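Local coordinates for ABC transporter binding protein AcbH (Actinoplanes, PDB 3OO8) that serves as the extracellular solute receptor of a bacterial ABC transporter, binding beta-D-galactopyranose with an exclusive preference, at residues 68-73 with 84-89; 147-152 with 253-258; 154-159 with 170-175. The protein carries 2 engineered substitutions. All coordinates share one frame; numbering follows the deposited sequence. Where two conformers were deposited one is given.

Contact 1: residues 68-73 with 84-89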
ATOM      1  N   ASN A  68     -13.082  -5.872 -10.089  1.00 20.45           N
ATOM      2  CA  ASN A  68     -12.581  -7.202  -9.791  1.00 21.20           C
ATOM      3  C   ASN A  68     -12.373  -8.034 -11.038  1.00 19.62           C
ATOM      4  O   ASN A  68     -11.383  -8.744 -11.151  1.00 20.61           O
ATOM      5  CB  ASN A  68     -13.499  -7.900  -8.790  1.00 21.86           C
ATOM      6  CG  ASN A  68     -13.308  -7.374  -7.386  1.00 26.28           C
ATOM      7  OD1 ASN A  68     -12.372  -6.614  -7.104  1.00 31.87           O
ATOM      8  ND2 ASN A  68     -14.207  -7.761  -6.492  1.00 34.70           N
ATOM      9  N   THR A  69     -13.306  -7.925 -11.973  1.00 19.57           N
ATOM     10  CA  THR A  69     -13.197  -8.621 -13.251  1.00 20.38           C
ATOM     11  C   THR A  69     -11.951  -8.226 -14.013  1.00 21.26           C
ATOM     12  O   THR A  69     -11.266  -9.088 -14.555  1.00 20.62           O
ATOM     13  CB  THR A  69     -14.417  -8.372 -14.133  1.00 21.29           C
ATOM     14  OG1 THR A  69     -15.579  -8.702 -13.370  1.00 20.45           O
ATOM     15  CG2 THR A  69     -14.366  -9.220 -15.380  1.00 24.07           C
ATOM     16  N   PHE A  70     -11.688  -6.917 -14.085  1.00 17.83           N
ATOM     17  CA  PHE A  70     -10.489  -6.422 -14.771  1.00 15.29           C
ATOM     18  C   PHE A  70      -9.236  -7.040 -14.133  1.00 15.30           C
ATOM     19  O   PHE A  70      -8.332  -7.510 -14.840  1.00 16.75           O
ATOM     20  CB  PHE A  70     -10.419  -4.880 -14.675  1.00 14.92           C
ATOM     21  CG  PHE A  70      -9.359  -4.279 -15.544  1.00 14.69           C
ATOM     22  CD1 PHE A  70      -9.659  -3.967 -16.878  1.00 13.52           C
ATOM     23  CD2 PHE A  70      -8.077  -4.016 -15.032  1.00 11.80           C
ATOM     24  CE1 PHE A  70      -8.682  -3.426 -17.733  1.00 18.14           C
ATOM     25  CE2 PHE A  70      -7.085  -3.484 -15.884  1.00 12.60           C
ATOM     26  CZ  PHE A  70      -7.402  -3.173 -17.215  1.00 18.83           C
ATOM     27  N   GLN A  71      -9.166  -7.018 -12.807  0.50 17.22           N
ATOM     28  CA  GLN A  71      -8.029  -7.578 -12.091  0.50 15.87           C
ATOM     29  C   GLN A  71      -7.884  -9.051 -12.505  0.50 16.08           C
ATOM     30  O   GLN A  71      -6.813  -9.505 -12.923  0.50 15.35           O
ATOM     31  CB  GLN A  71      -8.302  -7.512 -10.580  0.50 16.17           C
ATOM     32  CG  GLN A  71      -8.777  -6.140 -10.118  0.50 16.68           C
ATOM     33  CD  GLN A  71      -7.816  -5.034 -10.484  0.50 20.99           C
ATOM     34  OE1 GLN A  71      -8.108  -4.211 -11.346  0.50 15.23           O
ATOM     35  NE2 GLN A  71      -6.658  -5.012  -9.834  0.50 18.15           N
ATOM     36  N   ASN A  72      -8.993  -9.772 -12.427  1.00 18.59           N
ATOM     37  CA  ASN A  72      -8.972 -11.224 -12.685  1.00 20.89           C
ATOM     38  C   ASN A  72      -8.559 -11.569 -14.112  1.00 21.94           C
ATOM     39  O   ASN A  72      -7.954 -12.624 -14.339  1.00 23.13           O
ATOM     40  CB  ASN A  72     -10.315 -11.869 -12.331  1.00 21.51           C
ATOM     41  CG  ASN A  72     -10.566 -11.933 -10.840  1.00 21.62           C
ATOM     42  OD1 ASN A  72      -9.638 -11.898 -10.023  1.00 24.91           O
ATOM     43  ND2 ASN A  72     -11.844 -12.041 -10.474  1.00 23.65           N
ATOM     44  N   ASN A  73      -8.863 -10.681 -15.062  1.00 20.05           N
ATOM     45  CA  ASN A  73      -8.572 -10.950 -16.472  1.00 19.86           C
ATOM     46  C   ASN A  73      -7.272 -10.345 -16.985  1.00 19.24           C
ATOM     47  O   ASN A  73      -6.964 -10.467 -18.175  1.00 19.72           O
ATOM     48  CB  ASN A  73      -9.753 -10.486 -17.345  1.00 19.45           C
ATOM     49  CG  ASN A  73      -9.615 -10.901 -18.824  1.00 26.60           C
ATOM     50  OD1 ASN A  73      -9.422 -12.085 -19.144  1.00 28.25           O
ATOM     51  ND2 ASN A  73      -9.762  -9.926 -19.726  1.00 20.28           N
ATOM     52  N   SER A  84      -4.944   1.113 -25.334  1.00 11.31           N
ATOM     53  CA  SER A  84      -3.682   1.817 -25.555  1.00 10.82           C
ATOM     54  C   SER A  84      -2.892   2.027 -24.269  1.00 11.67           C
ATOM     55  O   SER A  84      -1.647   2.113 -24.268  1.00 14.84           O
ATOM     56  CB  SER A  84      -3.975   3.211 -26.138  1.00 14.15           C
ATOM     57  OG  SER A  84      -4.726   3.137 -27.351  1.00 14.04           O
ATOM     58  N   LEU A  85      -3.665   2.243 -23.209  1.00 11.42           N
ATOM     59  CA  LEU A  85      -3.193   2.432 -21.848  1.00 10.71           C
ATOM     60  C   LEU A  85      -4.130   1.656 -20.942  1.00  9.59           C
ATOM     61  O   LEU A  85      -5.256   1.371 -21.318  1.00 10.98           O
ATOM     62  CB  LEU A  85      -3.317   3.920 -21.447  1.00  9.26           C
ATOM     63  CG  LEU A  85      -2.295   4.800 -22.156  1.00  8.80           C
ATOM     64  CD1 LEU A  85      -2.413   6.275 -21.783  1.00 11.39           C
ATOM     65  CD2 LEU A  85      -0.872   4.290 -21.824  1.00 11.98           C
ATOM     66  N   ALA A  86      -3.656   1.314 -19.749  1.00  9.63           N
ATOM     67  CA  ALA A  86      -4.519   0.686 -18.758  1.00  9.92           C
ATOM     68  C   ALA A  86      -4.191   1.035 -17.306  1.00  8.58           C
ATOM     69  O   ALA A  86      -3.086   1.377 -16.960  1.00 10.56           O
ATOM     70  CB  ALA A  86      -4.514  -0.860 -18.959  1.00 12.70           C
ATOM     71  N   THR A  87      -5.191   0.971 -16.455  1.00  9.97           N
ATOM     72  CA  THR A  87      -4.971   1.103 -15.048  1.00  8.93           C
ATOM     73  C   THR A  87      -4.290  -0.119 -14.448  1.00 10.21           C
ATOM     74  O   THR A  87      -4.687  -1.244 -14.727  1.00 12.15           O
ATOM     75  CB  THR A  87      -6.326   1.168 -14.345  1.00  8.50           C
ATOM     76  OG1 THR A  87      -7.171   0.088 -14.788  1.00 11.69           O
ATOM     77  CG2 THR A  87      -7.014   2.509 -14.661  1.00 10.83           C
ATOM     78  N   TRP A  88      -3.285   0.095 -13.608  1.00  8.66           N
ATOM     79  CA  TRP A  88      -2.715  -1.037 -12.880  1.00  9.53           C
ATOM     80  C   TRP A  88      -2.107  -0.502 -11.581  1.00 11.56           C
ATOM     81  O   TRP A  88      -2.515   0.541 -11.088  1.00 11.70           O
ATOM     82  CB  TRP A  88      -1.707  -1.844 -13.746  1.00  9.98           C
ATOM     83  CG  TRP A  88      -1.454  -3.208 -13.153  1.00 11.49           C
ATOM     84  CD1 TRP A  88      -0.260  -3.712 -12.700  1.00 12.02           C
ATOM     85  CD2 TRP A  88      -2.437  -4.220 -12.900  1.00 12.21           C
ATOM     86  NE1 TRP A  88      -0.451  -4.968 -12.177  1.00 12.73           N
ATOM     87  CE2 TRP A  88      -1.772  -5.304 -12.277  1.00 11.84           C
ATOM     88  CE3 TRP A  88      -3.816  -4.311 -13.115  1.00 14.68           C
ATOM     89  CZ2 TRP A  88      -2.450  -6.463 -11.863  1.00 14.25           C
ATOM     90  CZ3 TRP A  88      -4.489  -5.498 -12.723  1.00 10.61           C
ATOM     91  CH2 TRP A  88      -3.793  -6.535 -12.104  1.00 12.16           C
ATOM     92  N   PHE A  89      -1.108  -1.181 -11.031  1.00 11.25           N
ATOM     93  CA  PHE A  89      -0.511  -0.706  -9.772  1.00 10.54           C
ATOM     94  C   PHE A  89       0.849  -1.368  -9.586  1.00 11.04           C
ATOM     95  O   PHE A  89       1.153  -2.395 -10.215  1.00 11.72           O
ATOM     96  CB  PHE A  89      -1.450  -1.053  -8.605  1.00  9.82           C
ATOM     97  CG  PHE A  89      -1.991  -2.462  -8.662  1.00 10.93           C
ATOM     98  CD1 PHE A  89      -1.262  -3.550  -8.159  1.00 13.76           C
ATOM     99  CD2 PHE A  89      -3.244  -2.699  -9.205  1.00 19.13           C
ATOM    100  CE1 PHE A  89      -1.782  -4.841  -8.199  1.00 13.16           C
ATOM    101  CE2 PHE A  89      -3.753  -3.981  -9.264  1.00 18.13           C
ATOM    102  CZ  PHE A  89      -3.031  -5.048  -8.777  1.00 17.04           C
TER
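F70 and Q71 on helix 67-79 pack against A86, T87, W88 and F89 of strand 85-89, a buried helix-on-sheet contact inside a beta-alpha-beta crossover of the class 2 solute-binding fold. Strand 60-64 leads into the helix and the helix into strand 85-89, with strand 30-34 between the two parallel strands. The axes of segments 68-73 and 85-89 cross at 90°, 10.4 Å apart, and F70 bridges the distance. With CG anti to the backbone N (chi1 -170°), it brings CZ to 4.1 Å from A86 CB at the ring edge; the small alanine lets the ring settle close to the strand. W88 CE3 lies at the same ring's edge, 4.4 Å from F70 CE2. F70 CE2 also comes 3.5 Å from T87 O, a buried carbonyl without a hydrogen-bond partner, for which the phenyl C-H may partly compensate. Threonine suits its place because OG1 both meets F70 CE2 and bonds N35 N. Q71, seen to bind galactose in this protein, has two conformers; in the one given, OE1 bonds to N35 ND2, while NE2 meets rings: obliquely at W88 CZ3 (3.6 Å, amide and indole 20° apart) and, in plane at the F89 edge, 3.1 Å from CE2.

Contact 2: residues 147-152 with 253-258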
ATOM      1  N   ASN A 147      -5.848   8.978  19.066  1.00 14.07           N
ATOM      2  CA  ASN A 147      -6.634  10.200  19.278  1.00 15.07           C
ATOM      3  C   ASN A 147      -5.770  11.252  20.007  1.00 16.37           C
ATOM      4  O   ASN A 147      -5.236  10.988  21.097  1.00 16.80           O
ATOM      5  CB  ASN A 147      -7.817   9.840  20.191  1.00 14.52           C
ATOM      6  CG  ASN A 147      -8.780   8.886  19.529  1.00 15.61           C
ATOM      7  OD1 ASN A 147      -9.045   7.790  20.031  1.00 21.33           O
ATOM      8  ND2 ASN A 147      -9.288   9.283  18.392  1.00 14.26           N
ATOM      9  N   LYS A 148      -5.663  12.440  19.420  1.00 17.77           N
ATOM     10  CA  LYS A 148      -4.795  13.495  19.971  1.00 17.51           C
ATOM     11  C   LYS A 148      -5.211  13.902  21.377  1.00 17.99           C
ATOM     12  O   LYS A 148      -4.361  14.052  22.265  1.00 19.17           O
ATOM     13  CB  LYS A 148      -4.816  14.723  19.080  1.00 17.81           C
ATOM     14  CG  LYS A 148      -4.027  14.514  17.791  1.00 19.09           C
ATOM     15  CD  LYS A 148      -4.146  15.723  16.863  1.00 22.51           C
ATOM     16  CE  LYS A 148      -5.516  15.850  16.285  1.00 23.41           C
ATOM     17  NZ  LYS A 148      -5.524  16.885  15.199  1.00 28.64           N
ATOM     18  N   SER A 149      -6.518  14.081  21.551  1.00 20.05           N
ATOM     19  CA  SER A 149      -7.042  14.453  22.868  1.00 21.71           C
ATOM     20  C   SER A 149      -6.667  13.468  23.985  1.00 21.14           C
ATOM     21  O   SER A 149      -6.430  13.873  25.142  1.00 20.51           O
ATOM     22  CB  SER A 149      -8.558  14.663  22.785  1.00 21.28           C
ATOM     23  OG  SER A 149      -9.242  13.427  22.625  1.00 23.71           O
ATOM     24  N   VAL A 150      -6.605  12.175  23.656  1.00 19.28           N
ATOM     25  CA  VAL A 150      -6.244  11.158  24.636  1.00 18.88           C
ATOM     26  C   VAL A 150      -4.757  11.244  24.988  1.00 18.21           C
ATOM     27  O   VAL A 150      -4.368  11.229  26.161  1.00 19.07           O
ATOM     28  CB  VAL A 150      -6.599   9.735  24.137  1.00 18.15           C
ATOM     29  CG1 VAL A 150      -6.053   8.637  25.073  1.00 17.08           C
ATOM     30  CG2 VAL A 150      -8.096   9.585  23.876  1.00 19.68           C
ATOM     31  N   PHE A 151      -3.904  11.328  23.964  1.00 17.40           N
ATOM     32  CA  PHE A 151      -2.492  11.456  24.226  1.00 16.30           C
ATOM     33  C   PHE A 151      -2.221  12.737  25.038  1.00 18.69           C
ATOM     34  O   PHE A 151      -1.415  12.724  25.963  1.00 18.89           O
ATOM     35  CB  PHE A 151      -1.719  11.480  22.888  1.00 16.62           C
ATOM     36  CG  PHE A 151      -1.329  10.119  22.378  1.00 16.57           C
ATOM     37  CD1 PHE A 151      -2.255   9.099  22.269  1.00 18.89           C
ATOM     38  CD2 PHE A 151      -0.015   9.875  21.967  1.00 16.67           C
ATOM     39  CE1 PHE A 151      -1.881   7.839  21.816  1.00 20.13           C
ATOM     40  CE2 PHE A 151       0.378   8.600  21.511  1.00 14.50           C
ATOM     41  CZ  PHE A 151      -0.559   7.597  21.407  1.00 16.92           C
ATOM     42  N   GLN A 152      -2.889  13.829  24.681  1.00 20.09           N
ATOM     43  CA  GLN A 152      -2.761  15.097  25.418  1.00 23.31           C
ATOM     44  C   GLN A 152      -3.202  14.967  26.886  1.00 22.58           C
ATOM     45  O   GLN A 152      -2.497  15.401  27.794  1.00 25.18           O
ATOM     46  CB  GLN A 152      -3.555  16.204  24.703  1.00 23.53           C
ATOM     47  CG  GLN A 152      -2.844  16.682  23.420  1.00 31.50           C
ATOM     48  CD  GLN A 152      -3.753  17.381  22.397  1.00 41.60           C
ATOM     49  OE1 GLN A 152      -4.939  17.617  22.641  1.00 44.31           O
ATOM     50  NE2 GLN A 152      -3.187  17.704  21.237  1.00 40.26           N
ATOM     51  N   GLU A 253     -11.972   4.736  18.027  1.00 17.05           N
ATOM     52  CA  GLU A 253     -12.802   5.927  17.942  1.00 17.62           C
ATOM     53  C   GLU A 253     -13.551   6.200  19.250  1.00 19.79           C
ATOM     54  O   GLU A 253     -13.702   7.360  19.660  1.00 21.45           O
ATOM     55  CB  GLU A 253     -13.793   5.816  16.793  1.00 15.81           C
ATOM     56  CG  GLU A 253     -14.470   7.127  16.479  1.00 14.35           C
ATOM     57  CD  GLU A 253     -15.472   7.073  15.338  1.00 17.93           C
ATOM     58  OE1 GLU A 253     -15.624   6.047  14.632  1.00 21.99           O
ATOM     59  OE2 GLU A 253     -16.098   8.115  15.120  1.00 20.48           O
ATOM     60  N   ASN A 254     -14.003   5.125  19.880  1.00 20.73           N
ATOM     61  CA  ASN A 254     -14.757   5.204  21.151  1.00 22.00           C
ATOM     62  C   ASN A 254     -13.826   5.314  22.358  1.00 23.06           C
ATOM     63  O   ASN A 254     -14.261   5.250  23.511  1.00 23.00           O
ATOM     64  CB  ASN A 254     -15.700   3.996  21.286  1.00 23.19           C
ATOM     65  CG  ASN A 254     -16.937   4.109  20.400  1.00 25.29           C
ATOM     66  OD1 ASN A 254     -17.395   5.209  20.096  1.00 33.20           O
ATOM     67  ND2 ASN A 254     -17.483   2.974  19.985  1.00 30.82           N
ATOM     68  N   LYS A 255     -12.530   5.474  22.088  1.00 21.39           N
ATOM     69  CA  LYS A 255     -11.517   5.601  23.123  1.00 20.98           C
ATOM     70  C   LYS A 255     -11.337   4.389  24.050  1.00 19.64           C
ATOM     71  O   LYS A 255     -10.849   4.514  25.167  1.00 20.52           O
ATOM     72  CB  LYS A 255     -11.649   6.925  23.880  1.00 20.03           C
ATOM     73  CG  LYS A 255     -11.730   8.152  23.005  1.00 24.05           C
ATOM     74  CD  LYS A 255     -11.878   9.375  23.886  1.00 27.75           C
ATOM     75  CE  LYS A 255     -12.198  10.600  23.067  1.00 35.91           C
ATOM     76  NZ  LYS A 255     -12.292  11.789  23.961  1.00 42.28           N
ATOM     77  N   GLN A 256     -11.703   3.211  23.557  1.00 19.86           N
ATOM     78  CA  GLN A 256     -11.526   1.976  24.291  1.00 21.01           C
ATOM     79  C   GLN A 256     -10.148   1.384  24.013  1.00 20.97           C
ATOM     80  O   GLN A 256      -9.661   0.555  24.766  1.00 23.72           O
ATOM     81  CB  GLN A 256     -12.657   1.005  23.939  1.00 22.70           C
ATOM     82  CG  GLN A 256     -14.003   1.451  24.548  1.00 27.93           C
ATOM     83  CD  GLN A 256     -15.236   0.962  23.784  1.00 35.87           C
ATOM     84  OE1 GLN A 256     -16.370   1.310  24.141  1.00 38.26           O
ATOM     85  NE2 GLN A 256     -15.026   0.182  22.727  1.00 31.88           N
ATOM     86  N   ALA A 257      -9.517   1.841  22.934  1.00 17.71           N
ATOM     87  CA  ALA A 257      -8.157   1.412  22.602  1.00 16.65           C
ATOM     88  C   ALA A 257      -7.316   2.677  22.398  1.00 16.17           C
ATOM     89  O   ALA A 257      -7.849   3.701  21.979  1.00 17.46           O
ATOM     90  CB  ALA A 257      -8.166   0.571  21.322  1.00 15.18           C
ATOM     91  N   GLY A 258      -6.019   2.585  22.682  1.00 14.25           N
ATOM     92  CA  GLY A 258      -5.117   3.725  22.543  1.00 15.70           C
ATOM     93  C   GLY A 258      -4.568   3.984  21.143  1.00 14.62           C
ATOM     94  O   GLY A 258      -4.284   5.138  20.793  1.00 14.36           O
TER
HETATM   95  O   HOH W   1      -5.516   7.410  21.436  1.00 14.56           O
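The F151 ring turns an edge to G258, whose carbonyl O lies near the ring plane, 3.8 Å from F151 CE1. Other rings crowd round it from outside the two segments: Y156 meets it edge-to-face and Y146 at an interplanar angle of about 35°, while L168 and M172 of helix 162-174 also touch it. A large aromatic residue suits this buried point where a helix, a neighbouring helix and a strand end converge. G258, having no side chain, meets F151 through its main chain.

The same carbonyl is gripped by an ordered water that donates to G258 O at 2.7 Å and accepts from N147 N at 2.9 Å. It bridges strand 134-147 to the antiparallel strand 257-261: N147 N and G258 O are 4.5 Å apart, too far for a direct bond, and the water fills the step. N147 then stands at the N-cap position of helix 148-154, and its own carbonyl accepts from F151 N in the first turn.

Facing N147, helix 245-253 ends in a Schellman motif in which Q256 N bonds to A251 O and K255 N to L252 O. K255 is the C-prime residue, with the positive phi (63°) that glycine more often supplies. Its side chain runs fully extended past V150 in the opposite direction. The branch V150 presents is CG2, anti to its carbonyl carbon, 3.8 Å from K255 CD; a lysine suits the place because its methylenes cover this methyl while its amine reaches the exposed rim. There K255 NZ is 3.7 Å from S149 OG, too long for a hydrogen bond; that hydroxyl bonds to D278 OD2.

Contact 3: residues 154-159 with 170-175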
ATOM      1  N   LYS A 154      -3.690  12.123  28.804  1.00 21.22           N
ATOM      2  CA  LYS A 154      -3.014  11.088  29.576  1.00 21.86           C
ATOM      3  C   LYS A 154      -1.504  11.178  29.665  1.00 21.84           C
ATOM      4  O   LYS A 154      -0.865  10.325  30.301  1.00 20.75           O
ATOM      5  CB  LYS A 154      -3.380   9.703  29.056  1.00 22.38           C
ATOM      6  CG  LYS A 154      -4.862   9.413  29.030  1.00 23.78           C
ATOM      7  CD  LYS A 154      -5.076   7.898  29.040  1.00 33.80           C
ATOM      8  CE  LYS A 154      -6.448   7.499  29.584  1.00 39.91           C
ATOM      9  NZ  LYS A 154      -6.707   7.959  30.991  1.00 42.92           N
ATOM     10  N   GLY A 155      -0.940  12.199  29.031  1.00 20.87           N
ATOM     11  CA  GLY A 155       0.500  12.396  28.981  1.00 21.28           C
ATOM     12  C   GLY A 155       1.246  11.337  28.177  1.00 22.07           C
ATOM     13  O   GLY A 155       2.323  10.912  28.582  1.00 22.18           O
ATOM     14  N   TYR A 156       0.667  10.912  27.053  1.00 18.81           N
ATOM     15  CA  TYR A 156       1.317   9.949  26.156  1.00 17.65           C
ATOM     16  C   TYR A 156       2.090  10.711  25.093  1.00 16.71           C
ATOM     17  O   TYR A 156       1.543  11.637  24.474  1.00 18.61           O
ATOM     18  CB  TYR A 156       0.285   9.084  25.436  1.00 14.22           C
ATOM     19  CG  TYR A 156      -0.602   8.246  26.342  1.00 16.92           C
ATOM     20  CD1 TYR A 156      -0.134   7.815  27.577  1.00 17.60           C
ATOM     21  CD2 TYR A 156      -1.829   7.788  25.903  1.00 16.36           C
ATOM     22  CE1 TYR A 156      -0.919   7.032  28.400  1.00 17.00           C
ATOM     23  CE2 TYR A 156      -2.640   6.998  26.721  1.00 19.70           C
ATOM     24  CZ  TYR A 156      -2.157   6.618  27.959  1.00 16.26           C
ATOM     25  OH  TYR A 156      -2.914   5.820  28.797  1.00 21.86           O
ATOM     26  N   GLU A 157       3.348  10.329  24.914  1.00 14.74           N
ATOM     27  CA  GLU A 157       4.214  10.918  23.879  1.00 16.27           C
ATOM     28  C   GLU A 157       4.318   9.961  22.695  1.00 15.55           C
ATOM     29  O   GLU A 157       4.280   8.743  22.852  1.00 18.72           O
ATOM     30  CB  GLU A 157       5.621  11.185  24.432  1.00 16.39           C
ATOM     31  CG  GLU A 157       5.662  12.092  25.658  1.00 19.49           C
ATOM     32  CD  GLU A 157       5.124  13.492  25.399  1.00 26.02           C
ATOM     33  OE1 GLU A 157       5.163  13.971  24.246  1.00 26.17           O
ATOM     34  OE2 GLU A 157       4.660  14.137  26.364  1.00 27.33           O
ATOM     35  N   VAL A 158       4.401  10.535  21.496  1.00 16.10           N
ATOM     36  CA  VAL A 158       4.617   9.755  20.270  1.00 16.22           C
ATOM     37  C   VAL A 158       5.965   9.041  20.334  1.00 17.11           C
ATOM     38  O   VAL A 158       7.002   9.688  20.517  1.00 16.78           O
ATOM     39  CB  VAL A 158       4.539  10.662  19.023  1.00 16.71           C
ATOM     40  CG1 VAL A 158       5.026   9.869  17.796  1.00 18.97           C
ATOM     41  CG2 VAL A 158       3.120  11.174  18.838  1.00 21.74           C
ATOM     42  N   PRO A 159       5.965   7.702  20.176  1.00 16.50           N
ATOM     43  CA  PRO A 159       7.199   6.930  20.328  1.00 14.53           C
ATOM     44  C   PRO A 159       7.983   6.821  19.014  1.00 15.88           C
ATOM     45  O   PRO A 159       7.422   6.433  17.975  1.00 17.39           O
ATOM     46  CB  PRO A 159       6.692   5.563  20.795  1.00 15.16           C
ATOM     47  CG  PRO A 159       5.343   5.438  20.126  1.00 12.79           C
ATOM     48  CD  PRO A 159       4.783   6.834  19.990  1.00 15.72           C
ATOM     49  N   ARG A 170       2.684  -0.408  27.625  1.00 18.02           N
ATOM     50  CA  ARG A 170       2.623  -0.830  29.019  1.00 20.29           C
ATOM     51  C   ARG A 170       1.910   0.202  29.879  1.00 20.29           C
ATOM     52  O   ARG A 170       1.086  -0.167  30.727  1.00 22.99           O
ATOM     53  CB  ARG A 170       4.004  -1.208  29.561  1.00 20.27           C
ATOM     54  CG  ARG A 170       4.511  -2.517  28.967  1.00 22.61           C
ATOM     55  CD  ARG A 170       5.858  -2.967  29.540  1.00 24.81           C
ATOM     56  NE  ARG A 170       5.766  -3.470  30.917  1.00 31.99           N
ATOM     57  CZ  ARG A 170       5.357  -4.696  31.259  1.00 32.70           C
ATOM     58  NH1 ARG A 170       4.943  -5.577  30.341  1.00 33.05           N
ATOM     59  NH2 ARG A 170       5.334  -5.048  32.539  1.00 33.29           N
ATOM     60  N   LYS A 171       2.186   1.478  29.631  1.00 20.73           N
ATOM     61  CA  LYS A 171       1.534   2.575  30.364  1.00 20.13           C
ATOM     62  C   LYS A 171       0.021   2.548  30.096  1.00 22.12           C
ATOM     63  O   LYS A 171      -0.819   2.716  31.022  1.00 21.23           O
ATOM     64  CB  LYS A 171       2.143   3.908  29.943  1.00 20.68           C
ATOM     65  CG  LYS A 171       1.594   5.136  30.668  1.00 23.28           C
ATOM     66  CD  LYS A 171       2.394   6.382  30.280  1.00 27.24           C
ATOM     67  CE  LYS A 171       1.712   7.690  30.706  1.00 30.79           C
ATOM     68  NZ  LYS A 171       1.766   7.867  32.179  1.00 32.21           N
ATOM     69  N   MET A 172      -0.338   2.330  28.836  1.00 18.59           N
ATOM     70  CA  MET A 172      -1.739   2.229  28.452  1.00 20.05           C
ATOM     71  C   MET A 172      -2.456   1.095  29.173  1.00 20.22           C
ATOM     72  O   MET A 172      -3.603   1.259  29.597  1.00 21.40           O
ATOM     73  CB  MET A 172      -1.893   2.045  26.942  1.00 20.42           C
ATOM     74  CG  MET A 172      -1.812   3.358  26.201  1.00 20.39           C
ATOM     75  SD  MET A 172      -1.661   3.080  24.430  1.00 16.83           S
ATOM     76  CE  MET A 172      -1.440   4.759  23.795  1.00 17.39           C
ATOM     77  N   GLN A 173      -1.798  -0.055  29.285  1.00 21.45           N
ATOM     78  CA  GLN A 173      -2.394  -1.175  30.000  1.00 21.09           C
ATOM     79  C   GLN A 173      -2.636  -0.817  31.459  1.00 23.43           C
ATOM     80  O   GLN A 173      -3.720  -1.087  31.985  1.00 25.35           O
ATOM     81  CB  GLN A 173      -1.532  -2.439  29.888  1.00 22.50           C
ATOM     82  CG  GLN A 173      -1.809  -3.180  28.599  1.00 22.72           C
ATOM     83  CD  GLN A 173      -1.192  -4.572  28.524  1.00 20.63           C
ATOM     84  OE1 GLN A 173      -0.214  -4.890  29.213  1.00 19.43           O
ATOM     85  NE2 GLN A 173      -1.755  -5.403  27.654  1.00 18.25           N
ATOM     86  N   SER A 174      -1.628  -0.231  32.103  1.00 24.01           N
ATOM     87  CA  SER A 174      -1.753   0.244  33.499  1.00 25.75           C
ATOM     88  C   SER A 174      -2.878   1.269  33.632  1.00 25.70           C
ATOM     89  O   SER A 174      -3.563   1.330  34.664  1.00 26.50           O
ATOM     90  CB  SER A 174      -0.430   0.833  33.991  1.00 25.20           C
ATOM     91  OG  SER A 174       0.502  -0.218  34.207  1.00 32.50           O
ATOM     92  N   ASP A 175      -3.080   2.066  32.585  1.00 23.64           N
ATOM     93  CA  ASP A 175      -4.173   3.029  32.560  1.00 21.32           C
ATOM     94  C   ASP A 175      -5.530   2.381  32.221  1.00 20.38           C
ATOM     95  O   ASP A 175      -6.542   3.077  32.145  1.00 22.08           O
ATOM     96  CB  ASP A 175      -3.890   4.176  31.585  1.00 21.72           C
ATOM     97  CG  ASP A 175      -2.770   5.116  32.050  1.00 25.86           C
ATOM     98  OD1 ASP A 175      -2.342   5.069  33.233  1.00 23.43           O
ATOM     99  OD2 ASP A 175      -2.302   5.921  31.205  1.00 25.71           O
TER
HETATM  100  O   HOH W   2      -1.633   8.353  32.131  1.00 26.11           O
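Polar contacts centre on D175 OD2, which accepts a very short hydrogen bond of 2.5 Å from Y156 OH. Ring and carboxylate are nearly coplanar, 19° apart. A water donates to D175 OD2 at 2.7 Å and also to K154 O, and takes a long, weak bond from K171 NZ. K154 NZ stands 4.9 Å from D175 OD2, short of a salt bridge, but both lysines would tend to stabilise the carboxylate's negative charge.

Apolar contacts meet the Y156 ring from several directions. With CG anti to the carbonyl carbon (chi1 -61°), the ring reaches in toward helix 162-174. There K171 CE lies in the ring plane at its edge, 3.6 Å from Y156 CE1, a place where a lysine can offer methylenes while its ammonium stays near solvent. K154 CB covers one face, 3.5 Å above the plane and offset toward the rim. M172 CE touches Y156 CD2 at 3.7 Å. M172 SD makes an oblique Met-aromatic contact, 5.1 Å from the centroid of the Y156 ring and 28° off its normal; the long unbranched thioether can reach along the ring from the helix. A phenylalanine at Y156 would lack the hydroxyl and would probably leave D175 OD2 relying on the water, its carboxylate less firmly held against rotation.

G155, at positive phi, takes the chain out of helix 148-154, and Y156 then wedges between the helices, touching V150 of helix 148-154 and L168 of helix 162-174.

In the fold
From the N terminus, contact 1 comes first and closes a short loop, the end of helix 67-79 and the turn into strand 85-89. Only after it does contact 2 open, tying the junction of strand 134-147 and helix 148-154, across 100 intervening residues, to the turn from helix 245-253 into strand 257-261. Contact 3 is nested within that long loop and ties the linker after helix 148-154 to the end of helix 162-174. Contacts 1 and 2 both reach the same mixed sheet, yet their centres are about 40 Å apart on opposite sides of the chain's centre. Contacts 2 and 3 touch: F151 O and Y156 N are 3.0 Å apart, probably hydrogen-bonded.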